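Peptidase M3B, oligoendopeptidase F (PDB 2QR4) probably hydrolyses peptide bonds in oligopeptides, as an M3-family metalloendopeptidase of the oligoendopeptidase F type. Local coordinates at residues A511-A516 / E560-M565; A399-E404 / T507-A512; A549-D552 / A557-E560; E544-K547 / D552-Q555. All coordinates share one frame; numbering follows the deposited sequence.

Contact 1. Residues A511-A516 / E560-M565; sequences AASALA and EDAMSM
Ser-513 turns its side chain toward the facing helix, where OG touches Ala-562 and the terminal methyl of Met-565, and these three residues make the whole touching surface between residues 511-516 and 560-565. The serine CB bond is aimed that way, and OG, anti to the backbone N (chi1 176°), is carried toward the facing helix. There it sits 3.9 Å from CA of Ala-562 and the same distance from CB of that residue, while CB of Ser-513 and CB of Ala-562 are 4.1 Å apart. The approach from Met-565, a selenomethionine, is of another kind. Its chain runs extended from the backbone through chi2 and then bends at chi3 (-36°), which sets the terminal methyl beside the hydroxyl, CE lying 3.5 Å from OG of Ser-513. Seen from OG, CE and the Ala-562 backbone lie in directions roughly at right angles, so the hydroxyl fits into a corner formed by Ala-562 and, one turn further on, the methyl of Met-565. Small residues let the backbones come near, with CA of Ser-513 and CA of Ala-562 6.0 Å apart. Helix 418-454 adds to this wall: Phe-432 touches Ala-562 and Tyr-428 touches Met-565. Across this interface the serine oxygen meets carbon alone, so the two helices are joined here by van der Waals packing and shape, without a hydrogen bond between the segments.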
ATOM      1  N   ALA A 511     -23.509  26.072  -7.645  1.00 42.49           N
ATOM      2  CA  ALA A 511     -23.134  27.243  -8.431  1.00 45.08           C
ATOM      3  C   ALA A 511     -23.938  27.259  -9.719  1.00 45.56           C
ATOM      4  O   ALA A 511     -24.531  28.283 -10.084  1.00 41.49           O
ATOM      5  CB  ALA A 511     -21.644  27.274  -8.722  1.00 34.64           C
ATOM      6  N   ALA A 512     -23.992  26.120 -10.400  1.00 36.49           N
ATOM      7  CA  ALA A 512     -24.764  26.079 -11.621  1.00 40.57           C
ATOM      8  C   ALA A 512     -26.195  26.554 -11.326  1.00 49.22           C
ATOM      9  O   ALA A 512     -26.749  27.382 -12.057  1.00 43.95           O
ATOM     10  CB  ALA A 512     -24.751  24.700 -12.223  1.00 38.38           C
ATOM     11  N   SER A 513     -26.778  26.056 -10.240  1.00 44.26           N
ATOM     12  CA  SER A 513     -28.138  26.454  -9.863  1.00 50.60           C
ATOM     13  C   SER A 513     -28.303  27.962  -9.658  1.00 41.23           C
ATOM     14  O   SER A 513     -29.287  28.541 -10.108  1.00 43.34           O
ATOM     15  CB  SER A 513     -28.616  25.699  -8.623  1.00 45.87           C
ATOM     16  OG  SER A 513     -29.899  26.168  -8.240  1.00 56.99           O
ATOM     17  N   ALA A 514     -27.337  28.585  -8.988  1.00 48.79           N
ATOM     18  CA  ALA A 514     -27.334  30.041  -8.776  1.00 48.24           C
ATOM     19  C   ALA A 514     -27.184  30.823 -10.079  1.00 55.57           C
ATOM     20  O   ALA A 514     -27.750  31.911 -10.239  1.00 68.13           O
ATOM     21  CB  ALA A 514     -26.217  30.435  -7.814  1.00 42.44           C
ATOM     22  N   LEU A 515     -26.406  30.275 -11.002  1.00 45.79           N
ATOM     23  CA  LEU A 515     -26.195  30.919 -12.288  1.00 40.95           C
ATOM     24  C   LEU A 515     -27.413  30.834 -13.216  1.00 41.56           C
ATOM     25  O   LEU A 515     -27.710  31.782 -13.929  1.00 43.06           O
ATOM     26  CB  LEU A 515     -24.947  30.352 -12.967  1.00 35.04           C
ATOM     27  CG  LEU A 515     -23.627  30.853 -12.389  1.00 37.10           C
ATOM     28  CD1 LEU A 515     -22.462  30.136 -13.040  1.00 33.80           C
ATOM     29  CD2 LEU A 515     -23.510  32.390 -12.576  1.00 28.82           C
ATOM     30  N   ALA A 516     -28.118  29.707 -13.211  1.00 43.72           N
ATOM     31  CA  ALA A 516     -29.317  29.574 -14.041  1.00 43.39           C
ATOM     32  C   ALA A 516     -30.430  30.480 -13.526  1.00 45.25           C
ATOM     33  O   ALA A 516     -31.199  31.051 -14.316  1.00 42.39           O
ATOM     34  CB  ALA A 516     -29.798  28.131 -14.096  1.00 36.86           C
ATOM     35  N   GLU A 560     -28.257  27.661  -0.171  1.00 39.94           N
ATOM     36  CA  GLU A 560     -29.615  27.863   0.321  1.00 48.04           C
ATOM     37  C   GLU A 560     -30.639  28.120  -0.802  1.00 43.26           C
ATOM     38  O   GLU A 560     -31.764  27.641  -0.722  1.00 40.34           O
ATOM     39  CB  GLU A 560     -29.653  28.909   1.448  1.00 48.39           C
ATOM     40  CG  GLU A 560     -29.367  28.257   2.821  1.00 56.02           C
ATOM     41  CD  GLU A 560     -28.878  29.217   3.894  1.00 68.87           C
ATOM     42  OE1 GLU A 560     -28.866  30.446   3.664  1.00 72.95           O
ATOM     43  OE2 GLU A 560     -28.506  28.729   4.988  1.00 78.21           O
ATOM     44  N   ASP A 561     -30.239  28.822  -1.863  1.00 41.07           N
ATOM     45  CA  ASP A 561     -31.123  29.022  -3.019  1.00 39.76           C
ATOM     46  C   ASP A 561     -31.458  27.703  -3.725  1.00 41.98           C
ATOM     47  O   ASP A 561     -32.598  27.472  -4.123  1.00 44.89           O
ATOM     48  CB  ASP A 561     -30.503  29.984  -4.025  1.00 47.12           C
ATOM     49  CG  ASP A 561     -30.468  31.415  -3.525  1.00 63.06           C
ATOM     50  OD1 ASP A 561     -31.192  31.734  -2.548  1.00 52.95           O
ATOM     51  OD2 ASP A 561     -29.711  32.220  -4.120  1.00 62.72           O
ATOM     52  N   ALA A 562     -30.457  26.843  -3.876  1.00 32.71           N
ATOM     53  CA  ALA A 562     -30.654  25.550  -4.500  1.00 42.15           C
ATOM     54  C   ALA A 562     -31.622  24.730  -3.645  1.00 43.87           C
ATOM     55  O   ALA A 562     -32.604  24.182  -4.152  1.00 42.90           O
ATOM     56  CB  ALA A 562     -29.317  24.827  -4.652  1.00 36.95           C
HETATM   57  N   MSE A 563     -31.341  24.677  -2.344  1.00 29.80           N
HETATM   58  CA  MSE A 563     -32.202  24.001  -1.388  1.00 36.49           C
HETATM   59  C   MSE A 563     -33.651  24.474  -1.477  1.00 45.44           C
HETATM   60  O   MSE A 563     -34.581  23.668  -1.446  1.00 46.92           O
HETATM   61  CB  MSE A 563     -31.679  24.198   0.027  1.00 37.57           C
HETATM   62  CG  MSE A 563     -30.375  23.482   0.312  1.00 39.24           C
HETATM   63 SE   MSE A 563     -30.482  21.534   0.078  1.00 60.89          SE
HETATM   64  CE  MSE A 563     -28.616  21.121   0.503  1.00 43.22           C
ATOM     65  N   SER A 564     -33.845  25.778  -1.601  1.00 41.20           N
ATOM     66  CA  SER A 564     -35.188  26.311  -1.665  1.00 43.13           C
ATOM     67  C   SER A 564     -35.881  25.754  -2.899  1.00 47.80           C
ATOM     68  O   SER A 564     -37.075  25.418  -2.873  1.00 45.98           O
ATOM     69  CB  SER A 564     -35.182  27.839  -1.692  1.00 32.70           C
ATOM     70  OG  SER A 564     -36.486  28.324  -2.016  1.00 42.57           O
HETATM   71  N   MSE A 565     -35.122  25.647  -3.979  1.00 34.03           N
HETATM   72  CA  MSE A 565     -35.666  25.118  -5.211  1.00 44.53           C
HETATM   73  C   MSE A 565     -35.990  23.629  -5.087  1.00 43.32           C
HETATM   74  O   MSE A 565     -36.947  23.140  -5.672  1.00 38.02           O
HETATM   75  CB  MSE A 565     -34.672  25.317  -6.335  1.00 30.42           C
HETATM   76  CG  MSE A 565     -35.207  24.889  -7.697  1.00 65.75           C
HETATM   77 SE   MSE A 565     -33.981  25.352  -9.155  1.00 90.46          SE
HETATM   78  CE  MSE A 565     -33.299  27.070  -8.453  1.00 75.33           C
TER

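Contact 2. Residues A399-E404 / T507-A512; sequences ASTTNE and TGFSAA
Thr-401 is the first residue of 399-404 to reach Ala-512 and Phe-509 on helix 503-520, and it does so with its carbon side. Just before it, Ser-400 is hydrogen-bonded to His-369 O and touches His-373, both histidines of the HExxH sequence on helix 361-379. In Thr-401, CG2 is anti to the backbone N, a placement that sends the methyl out toward the other helix, 3.7 Å from CB of Ala-512 and 4.1 Å from CD1 of Phe-509. CB of Thr-401 comes slightly nearer, 3.6 Å from CB of Ala-512. The threonine and phenylalanine side chains cross at about a right angle, and the ring of Phe-509 also packs edge-to-face with Phe-432. The hydroxyl of Thr-401 is bonded back to Glu-397 O, within its own helix. One residue on, Thr-402 uses its oxygen instead: OG1 lies 3.6 Å from CB of Ala-512, although its hydrogen bond goes to Ile-398 O, one turn earlier. The Ala-512 methyl is thereby wedged between two successive threonines, and CA of Thr-402 comes within 4.7 Å of CA of Ala-512. The local axes pass 8.7 Å apart at a crossing angle of -48°. The arrangement is consistent with the mainly helical framework of M3 peptidases, here one helix away from the HExxH motif.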
ATOM      1  N   ALA A 399     -21.002  24.805 -16.925  1.00 44.00           N
ATOM      2  CA  ALA A 399     -21.605  25.283 -18.172  1.00 54.29           C
ATOM      3  C   ALA A 399     -22.604  24.272 -18.711  1.00 52.72           C
ATOM      4  O   ALA A 399     -23.502  24.614 -19.473  1.00 60.17           O
ATOM      5  CB  ALA A 399     -20.541  25.576 -19.210  1.00 50.16           C
ATOM      6  N   SER A 400     -22.432  23.026 -18.292  1.00 48.70           N
ATOM      7  CA  SER A 400     -23.291  21.934 -18.693  1.00 55.78           C
ATOM      8  C   SER A 400     -24.527  21.869 -17.812  1.00 44.97           C
ATOM      9  O   SER A 400     -25.654  21.829 -18.308  1.00 49.06           O
ATOM     10  CB  SER A 400     -22.520  20.613 -18.596  1.00 60.79           C
ATOM     11  OG  SER A 400     -21.628  20.482 -19.691  1.00 71.39           O
ATOM     12  N   THR A 401     -24.302  21.850 -16.504  1.00 40.10           N
ATOM     13  CA  THR A 401     -25.382  21.777 -15.527  1.00 40.33           C
ATOM     14  C   THR A 401     -26.282  23.007 -15.627  1.00 46.21           C
ATOM     15  O   THR A 401     -27.493  22.898 -15.486  1.00 49.26           O
ATOM     16  CB  THR A 401     -24.812  21.645 -14.110  1.00 47.23           C
ATOM     17  OG1 THR A 401     -23.808  20.627 -14.112  1.00 59.24           O
ATOM     18  CG2 THR A 401     -25.893  21.280 -13.085  1.00 34.04           C
ATOM     19  N   THR A 402     -25.692  24.170 -15.894  1.00 37.12           N
ATOM     20  CA  THR A 402     -26.463  25.395 -15.993  1.00 38.45           C
ATOM     21  C   THR A 402     -27.468  25.235 -17.116  1.00 46.08           C
ATOM     22  O   THR A 402     -28.637  25.596 -16.969  1.00 47.94           O
ATOM     23  CB  THR A 402     -25.564  26.616 -16.271  1.00 37.46           C
ATOM     24  OG1 THR A 402     -24.572  26.719 -15.250  1.00 44.85           O
ATOM     25  CG2 THR A 402     -26.372  27.904 -16.285  1.00 40.76           C
ATOM     26  N   ASN A 403     -27.005  24.693 -18.239  1.00 45.28           N
ATOM     27  CA  ASN A 403     -27.867  24.451 -19.395  1.00 41.79           C
ATOM     28  C   ASN A 403     -29.029  23.501 -19.073  1.00 43.80           C
ATOM     29  O   ASN A 403     -30.170  23.765 -19.430  1.00 47.51           O
ATOM     30  CB  ASN A 403     -27.037  23.930 -20.571  1.00 45.17           C
ATOM     31  CG  ASN A 403     -26.321  25.051 -21.325  1.00 53.34           C
ATOM     32  OD1 ASN A 403     -26.410  26.221 -20.961  1.00 54.73           O
ATOM     33  ND2 ASN A 403     -25.622  24.692 -22.392  1.00 52.86           N
ATOM     34  N   GLU A 404     -28.730  22.408 -18.380  1.00 40.44           N
ATOM     35  CA  GLU A 404     -29.750  21.470 -17.929  1.00 54.26           C
ATOM     36  C   GLU A 404     -30.774  22.174 -17.035  1.00 51.40           C
ATOM     37  O   GLU A 404     -31.996  21.970 -17.164  1.00 48.09           O
ATOM     38  CB  GLU A 404     -29.106  20.309 -17.170  1.00 45.91           C
ATOM     39  CG  GLU A 404     -28.739  19.101 -18.031  1.00 69.02           C
ATOM     40  CD  GLU A 404     -28.395  17.862 -17.187  1.00 76.61           C
ATOM     41  OE1 GLU A 404     -27.693  18.010 -16.160  1.00 83.64           O
ATOM     42  OE2 GLU A 404     -28.828  16.741 -17.549  1.00 75.74           O
ATOM     43  N   THR A 507     -20.558  21.751  -4.814  1.00 37.41           N
ATOM     44  CA  THR A 507     -20.413  23.207  -4.859  1.00 35.90           C
ATOM     45  C   THR A 507     -20.682  23.672  -6.274  1.00 33.65           C
ATOM     46  O   THR A 507     -21.319  24.711  -6.494  1.00 36.30           O
ATOM     47  CB  THR A 507     -19.010  23.691  -4.409  1.00 37.06           C
ATOM     48  OG1 THR A 507     -18.005  23.104  -5.236  1.00 42.11           O
ATOM     49  CG2 THR A 507     -18.743  23.290  -2.976  1.00 34.72           C
ATOM     50  N   GLY A 508     -20.215  22.873  -7.229  1.00 34.00           N
ATOM     51  CA  GLY A 508     -20.402  23.156  -8.646  1.00 36.71           C
ATOM     52  C   GLY A 508     -21.858  23.113  -9.050  1.00 38.91           C
ATOM     53  O   GLY A 508     -22.335  23.994  -9.763  1.00 40.22           O
ATOM     54  N   PHE A 509     -22.563  22.086  -8.588  1.00 40.43           N
ATOM     55  CA  PHE A 509     -23.987  21.940  -8.864  1.00 42.35           C
ATOM     56  C   PHE A 509     -24.768  23.128  -8.311  1.00 44.58           C
ATOM     57  O   PHE A 509     -25.628  23.694  -8.989  1.00 42.30           O
ATOM     58  CB  PHE A 509     -24.502  20.650  -8.228  1.00 39.30           C
ATOM     59  CG  PHE A 509     -25.977  20.420  -8.418  1.00 39.10           C
ATOM     60  CD1 PHE A 509     -26.436  19.539  -9.386  1.00 42.05           C
ATOM     61  CD2 PHE A 509     -26.904  21.074  -7.618  1.00 41.97           C
ATOM     62  CE1 PHE A 509     -27.797  19.314  -9.562  1.00 46.02           C
ATOM     63  CE2 PHE A 509     -28.265  20.859  -7.788  1.00 40.93           C
ATOM     64  CZ  PHE A 509     -28.712  19.973  -8.755  1.00 40.26           C
ATOM     65  N   SER A 510     -24.460  23.498  -7.073  1.00 35.86           N
ATOM     66  CA  SER A 510     -25.077  24.654  -6.443  1.00 40.39           C
ATOM     67  C   SER A 510     -24.759  25.928  -7.211  1.00 45.48           C
ATOM     68  O   SER A 510     -25.642  26.758  -7.429  1.00 43.54           O
ATOM     69  CB  SER A 510     -24.639  24.769  -4.982  1.00 41.09           C
ATOM     70  OG  SER A 510     -25.185  23.695  -4.236  1.00 42.94           O
ATOM     71  N   ALA A 511     -23.509  26.072  -7.645  1.00 42.49           N
ATOM     72  CA  ALA A 511     -23.134  27.243  -8.431  1.00 45.08           C
ATOM     73  C   ALA A 511     -23.938  27.259  -9.719  1.00 45.56           C
ATOM     74  O   ALA A 511     -24.531  28.283 -10.084  1.00 41.49           O
ATOM     75  CB  ALA A 511     -21.644  27.274  -8.722  1.00 34.64           C
ATOM     76  N   ALA A 512     -23.992  26.120 -10.400  1.00 36.49           N
ATOM     77  CA  ALA A 512     -24.764  26.079 -11.621  1.00 40.57           C
ATOM     78  C   ALA A 512     -26.195  26.554 -11.326  1.00 49.22           C
ATOM     79  O   ALA A 512     -26.749  27.382 -12.057  1.00 43.95           O
ATOM     80  CB  ALA A 512     -24.751  24.700 -12.223  1.00 38.38           C
TER

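Contact 3. Residues A549-D552 / A557-E560; sequences AGVD and AYIE
The first torsions of Val-551 and Tyr-558 help bring the two side chains together: CG1 of the valine is anti to its backbone N (chi1 -175°), while the tyrosine ring stands between backbone N and carbonyl carbon (chi1 81°), a tight placement that turns it back toward the incoming loop. That loop leaves helix 542-548 through a Schellman motif in which Gly-550 takes a positive phi of 100°, a backbone turn at which a CB would be pressed against the preceding carbonyl. The chain is extended through Val-551 and Asp-552, then turns into helix 557-579. The two side chains cross at about a right angle, and a single methyl does the touching: CG1 of Val-551 lies 3.7 Å from CD2 of Tyr-558 and 3.8 Å from its CB, near the root of the ring. Asp-552 O approaches on the same side of the ring plane, nearer CD1 of Tyr-558 (3.8 Å). This oxygen also accepts a hydrogen bond from a water linking the loop to the first turn of the helix; the modelled separation of that water from Tyr-558 N is too short to trust. Helix 503-520 packs against the pair, Ala-514 on the valine, Thr-507 and Ser-510 on the tyrosine. On the opposite side of the Tyr-558 ring, offset toward its rim, CG1 of Ile-559 sits 3.5 Å above the plane.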
ATOM      1  N   ALA A 549     -18.702  36.105 -11.436  1.00 53.57           N
ATOM      2  CA  ALA A 549     -19.949  35.757 -12.112  1.00 48.23           C
ATOM      3  C   ALA A 549     -21.157  35.911 -11.193  1.00 44.48           C
ATOM      4  O   ALA A 549     -22.281  35.611 -11.592  1.00 46.88           O
ATOM      5  CB  ALA A 549     -19.881  34.344 -12.676  1.00 42.29           C
ATOM      6  N   GLY A 550     -20.921  36.370  -9.963  1.00 44.18           N
ATOM      7  CA  GLY A 550     -22.006  36.665  -9.025  1.00 44.01           C
ATOM      8  C   GLY A 550     -22.309  35.614  -7.964  1.00 55.08           C
ATOM      9  O   GLY A 550     -23.246  35.778  -7.184  1.00 57.13           O
ATOM     10  N   VAL A 551     -21.519  34.541  -7.924  1.00 47.25           N
ATOM     11  CA  VAL A 551     -21.697  33.484  -6.928  1.00 41.55           C
ATOM     12  C   VAL A 551     -20.552  33.450  -5.920  1.00 42.46           C
ATOM     13  O   VAL A 551     -19.440  33.051  -6.249  1.00 40.90           O
ATOM     14  CB  VAL A 551     -21.762  32.115  -7.594  1.00 41.98           C
ATOM     15  CG1 VAL A 551     -22.080  31.031  -6.561  1.00 43.64           C
ATOM     16  CG2 VAL A 551     -22.800  32.127  -8.695  1.00 48.81           C
ATOM     17  N   ASP A 552     -20.825  33.868  -4.690  1.00 40.74           N
ATOM     18  CA  ASP A 552     -19.808  33.836  -3.654  1.00 32.91           C
ATOM     19  C   ASP A 552     -19.904  32.522  -2.898  1.00 40.26           C
ATOM     20  O   ASP A 552     -20.810  32.329  -2.089  1.00 48.45           O
ATOM     21  CB  ASP A 552     -19.953  35.020  -2.694  1.00 29.66           C
ATOM     22  CG  ASP A 552     -18.811  35.098  -1.683  1.00 46.50           C
ATOM     23  OD1 ASP A 552     -18.110  34.075  -1.484  1.00 42.49           O
ATOM     24  OD2 ASP A 552     -18.611  36.179  -1.084  1.00 45.20           O
ATOM     25  N   ALA A 557     -25.639  31.409   0.955  1.00 38.13           N
ATOM     26  CA  ALA A 557     -26.815  31.782   0.183  1.00 31.21           C
ATOM     27  C   ALA A 557     -26.989  30.953  -1.086  1.00 35.70           C
ATOM     28  O   ALA A 557     -28.090  30.519  -1.399  1.00 48.39           O
ATOM     29  CB  ALA A 557     -26.773  33.270  -0.156  1.00 25.40           C
ATOM     30  N   TYR A 558     -25.910  30.726  -1.818  1.00 33.08           N
ATOM     31  CA  TYR A 558     -26.034  30.048  -3.101  1.00 37.27           C
ATOM     32  C   TYR A 558     -26.459  28.599  -2.922  1.00 44.62           C
ATOM     33  O   TYR A 558     -27.092  28.031  -3.810  1.00 41.91           O
ATOM     34  CB  TYR A 558     -24.748  30.149  -3.940  1.00 31.50           C
ATOM     35  CG  TYR A 558     -23.650  29.149  -3.581  1.00 41.74           C
ATOM     36  CD1 TYR A 558     -23.013  29.187  -2.341  1.00 36.86           C
ATOM     37  CD2 TYR A 558     -23.223  28.198  -4.502  1.00 31.74           C
ATOM     38  CE1 TYR A 558     -22.001  28.302  -2.031  1.00 39.65           C
ATOM     39  CE2 TYR A 558     -22.199  27.317  -4.200  1.00 36.32           C
ATOM     40  CZ  TYR A 558     -21.603  27.361  -2.963  1.00 40.63           C
ATOM     41  OH  TYR A 558     -20.608  26.450  -2.652  1.00 43.96           O
ATOM     42  N   ILE A 559     -26.131  28.000  -1.780  1.00 39.11           N
ATOM     43  CA  ILE A 559     -26.580  26.632  -1.551  1.00 40.74           C
ATOM     44  C   ILE A 559     -27.994  26.681  -1.025  1.00 44.76           C
ATOM     45  O   ILE A 559     -28.844  25.868  -1.405  1.00 44.72           O
ATOM     46  CB  ILE A 559     -25.663  25.850  -0.596  1.00 44.70           C
ATOM     47  CG1 ILE A 559     -24.246  25.776  -1.176  1.00 44.99           C
ATOM     48  CG2 ILE A 559     -26.188  24.452  -0.410  1.00 30.99           C
ATOM     49  CD1 ILE A 559     -23.205  25.325  -0.186  1.00 47.84           C
ATOM     50  N   GLU A 560     -28.257  27.661  -0.171  1.00 39.94           N
ATOM     51  CA  GLU A 560     -29.615  27.863   0.321  1.00 48.04           C
ATOM     52  C   GLU A 560     -30.639  28.120  -0.802  1.00 43.26           C
ATOM     53  O   GLU A 560     -31.764  27.641  -0.722  1.00 40.34           O
ATOM     54  CB  GLU A 560     -29.653  28.909   1.448  1.00 48.39           C
ATOM     55  CG  GLU A 560     -29.367  28.257   2.821  1.00 56.02           C
ATOM     56  CD  GLU A 560     -28.878  29.217   3.894  1.00 68.87           C
ATOM     57  OE1 GLU A 560     -28.866  30.446   3.664  1.00 72.95           O
ATOM     58  OE2 GLU A 560     -28.506  28.729   4.988  1.00 78.21           O
TER
HETATM   59  O   HOH W   1     -23.847  32.093  -1.541  1.00 49.21           O

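Contact 4. Residues E544-K547 / D552-Q555; sequences EVMK and DMTQ
Lys-547 lies alongside Asp-552, pointing the same way, yet what meets the carboxylate is carbon: CE is 3.7 Å from OD2 of Asp-552, whereas the charged NZ of Lys-547 is 4.7 Å from that same oxygen. The lysine chain runs extended until chi4 (-74°), where the last bond turns off, leaving the ammonium group near the carboxylate without contact. Their opposite charges may still attract, but no salt bridge is made in this model. The other oxygen of the carboxylate works inside the loop. OD1 of Asp-552 accepts from the backbone N of Thr-554 at 3.0 Å, the N-H to acceptor angle being 154°; the donor comes from the anti side of the carboxylate and 28° out of its plane. The hydroxyl of Thr-554 also bonds to OD1, though the modelled separation is implausibly short and its exact value doubtful. On the buried side, two selenomethionines pack obliquely against each other, CG of Met-546 lying 4.0 Å from SE of Met-553. With bends at chi2 and chi3, the far end of Met-546 leads away from the loop and touches Ala-511 and Leu-515 of helix 503-520; Met-553 rests on Ala-511 as well. Thr-554 O is hydrogen-bonded to Thr-251 OG1, tying the loop to helix 246-258. The Thr-554 N bond defines an Asx turn, superposed on a type I beta turn from Asp-552 to Gln-555 in the loop connecting helices 542-548 and 557-579.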
ATOM      1  N   GLU A 544     -12.785  32.902  -7.386  1.00 46.85           N
ATOM      2  CA  GLU A 544     -12.848  34.300  -7.844  1.00 53.73           C
ATOM      3  C   GLU A 544     -13.514  34.403  -9.204  1.00 46.25           C
ATOM      4  O   GLU A 544     -14.200  35.379  -9.488  1.00 52.30           O
ATOM      5  CB  GLU A 544     -11.482  34.998  -7.846  1.00 56.66           C
ATOM      6  CG  GLU A 544     -10.308  34.057  -7.713  1.00 72.56           C
ATOM      7  CD  GLU A 544     -10.038  33.662  -6.272  1.00 72.22           C
ATOM      8  OE1 GLU A 544      -9.754  32.472  -6.026  1.00 70.32           O
ATOM      9  OE2 GLU A 544     -10.111  34.543  -5.387  1.00 75.45           O
ATOM     10  N   VAL A 545     -13.308  33.398 -10.047  1.00 43.76           N
ATOM     11  CA  VAL A 545     -14.057  33.318 -11.286  1.00 47.62           C
ATOM     12  C   VAL A 545     -15.552  33.330 -10.947  1.00 48.76           C
ATOM     13  O   VAL A 545     -16.301  34.177 -11.432  1.00 45.24           O
ATOM     14  CB  VAL A 545     -13.679  32.061 -12.089  1.00 51.97           C
ATOM     15  CG1 VAL A 545     -14.803  31.658 -13.039  1.00 53.55           C
ATOM     16  CG2 VAL A 545     -12.391  32.303 -12.850  1.00 48.92           C
HETATM   17  N   MSE A 546     -15.966  32.407 -10.082  1.00 47.48           N
HETATM   18  CA  MSE A 546     -17.352  32.348  -9.621  1.00 48.57           C
HETATM   19  C   MSE A 546     -17.832  33.653  -8.974  1.00 46.59           C
HETATM   20  O   MSE A 546     -18.923  34.136  -9.277  1.00 45.86           O
HETATM   21  CB  MSE A 546     -17.548  31.162  -8.670  1.00 48.95           C
HETATM   22  CG  MSE A 546     -17.784  29.833  -9.379  1.00 53.12           C
HETATM   23 SE   MSE A 546     -19.246  29.906 -10.697  1.00 74.24          SE
HETATM   24  CE  MSE A 546     -18.206  30.020 -12.340  1.00 65.48           C
ATOM     25  N   LYS A 547     -17.012  34.223  -8.094  1.00 42.11           N
ATOM     26  CA  LYS A 547     -17.326  35.496  -7.448  1.00 50.53           C
ATOM     27  C   LYS A 547     -17.616  36.599  -8.481  1.00 50.40           C
ATOM     28  O   LYS A 547     -18.572  37.363  -8.337  1.00 43.27           O
ATOM     29  CB  LYS A 547     -16.173  35.909  -6.532  1.00 53.43           C
ATOM     30  CG  LYS A 547     -16.561  36.754  -5.332  1.00 60.72           C
ATOM     31  CD  LYS A 547     -15.501  36.602  -4.233  1.00 66.91           C
ATOM     32  CE  LYS A 547     -15.795  37.475  -3.017  1.00 69.04           C
ATOM     33  NZ  LYS A 547     -15.529  38.921  -3.270  1.00 60.58           N
ATOM     34  N   ASP A 552     -20.825  33.868  -4.690  1.00 40.74           N
ATOM     35  CA  ASP A 552     -19.808  33.836  -3.654  1.00 32.91           C
ATOM     36  C   ASP A 552     -19.904  32.522  -2.898  1.00 40.26           C
ATOM     37  O   ASP A 552     -20.810  32.329  -2.089  1.00 48.45           O
ATOM     38  CB  ASP A 552     -19.953  35.020  -2.694  1.00 29.66           C
ATOM     39  CG  ASP A 552     -18.811  35.098  -1.683  1.00 46.50           C
ATOM     40  OD1 ASP A 552     -18.110  34.075  -1.484  1.00 42.49           O
ATOM     41  OD2 ASP A 552     -18.611  36.179  -1.084  1.00 45.20           O
HETATM   42  N   MSE A 553     -18.951  31.633  -3.160  1.00 43.21           N
HETATM   43  CA  MSE A 553     -18.978  30.272  -2.640  1.00 49.38           C
HETATM   44  C   MSE A 553     -18.517  30.141  -1.188  1.00 45.12           C
HETATM   45  O   MSE A 553     -18.587  29.057  -0.597  1.00 40.91           O
HETATM   46  CB  MSE A 553     -18.168  29.356  -3.550  1.00 48.24           C
HETATM   47  CG  MSE A 553     -18.903  28.976  -4.824  1.00 54.57           C
HETATM   48 SE   MSE A 553     -17.786  27.825  -5.933  1.00 73.57          SE
HETATM   49  CE  MSE A 553     -19.134  26.733  -6.804  1.00 67.02           C
ATOM     50  N   THR A 554     -18.041  31.245  -0.622  1.00 38.89           N
ATOM     51  CA  THR A 554     -17.644  31.275   0.778  1.00 39.81           C
ATOM     52  C   THR A 554     -18.880  31.433   1.653  1.00 46.34           C
ATOM     53  O   THR A 554     -18.830  31.179   2.861  1.00 49.29           O
ATOM     54  CB  THR A 554     -16.697  32.453   1.079  1.00 38.45           C
ATOM     55  OG1 THR A 554     -17.344  33.678   0.737  1.00 39.89           O
ATOM     56  CG2 THR A 554     -15.410  32.347   0.278  1.00 30.51           C
ATOM     57  N   GLN A 555     -19.988  31.844   1.037  1.00 42.87           N
ATOM     58  CA  GLN A 555     -21.227  32.122   1.768  1.00 42.90           C
ATOM     59  C   GLN A 555     -22.301  31.075   1.485  1.00 38.85           C
ATOM     60  O   GLN A 555     -22.250  30.383   0.481  1.00 37.48           O
ATOM     61  CB  GLN A 555     -21.754  33.522   1.442  1.00 45.31           C
ATOM     62  CG  GLN A 555     -20.831  34.676   1.849  1.00 55.09           C
ATOM     63  CD  GLN A 555     -20.530  34.697   3.336  1.00 59.84           C
ATOM     64  OE1 GLN A 555     -19.409  34.982   3.745  1.00 65.55           O
ATOM     65  NE2 GLN A 555     -21.529  34.386   4.153  1.00 68.36           N
TER

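Overall arrangement
Helix 503-520 runs through the whole set: it is one partner in contacts 1 and 2, which share Ala-511 and Ala-512, and it packs beside contacts 3 and 4. Contacts 1 and 3 are buried and each has one segment on helix 557-579, their centres about 7 Å apart; contacts 2 and 4 are only partly buried. Contacts 1 and 2 join helices far apart in the sequence, largely through small residues, with hydroxyls that make no bond across. Contacts 3 and 4 instead shape the short connection between consecutive helices, sharing Asp-552, and here water, turn bonds and opposite charges near each other but not in contact appear. Val-551, packed on Ala-514, sets that connection against helix 503-520.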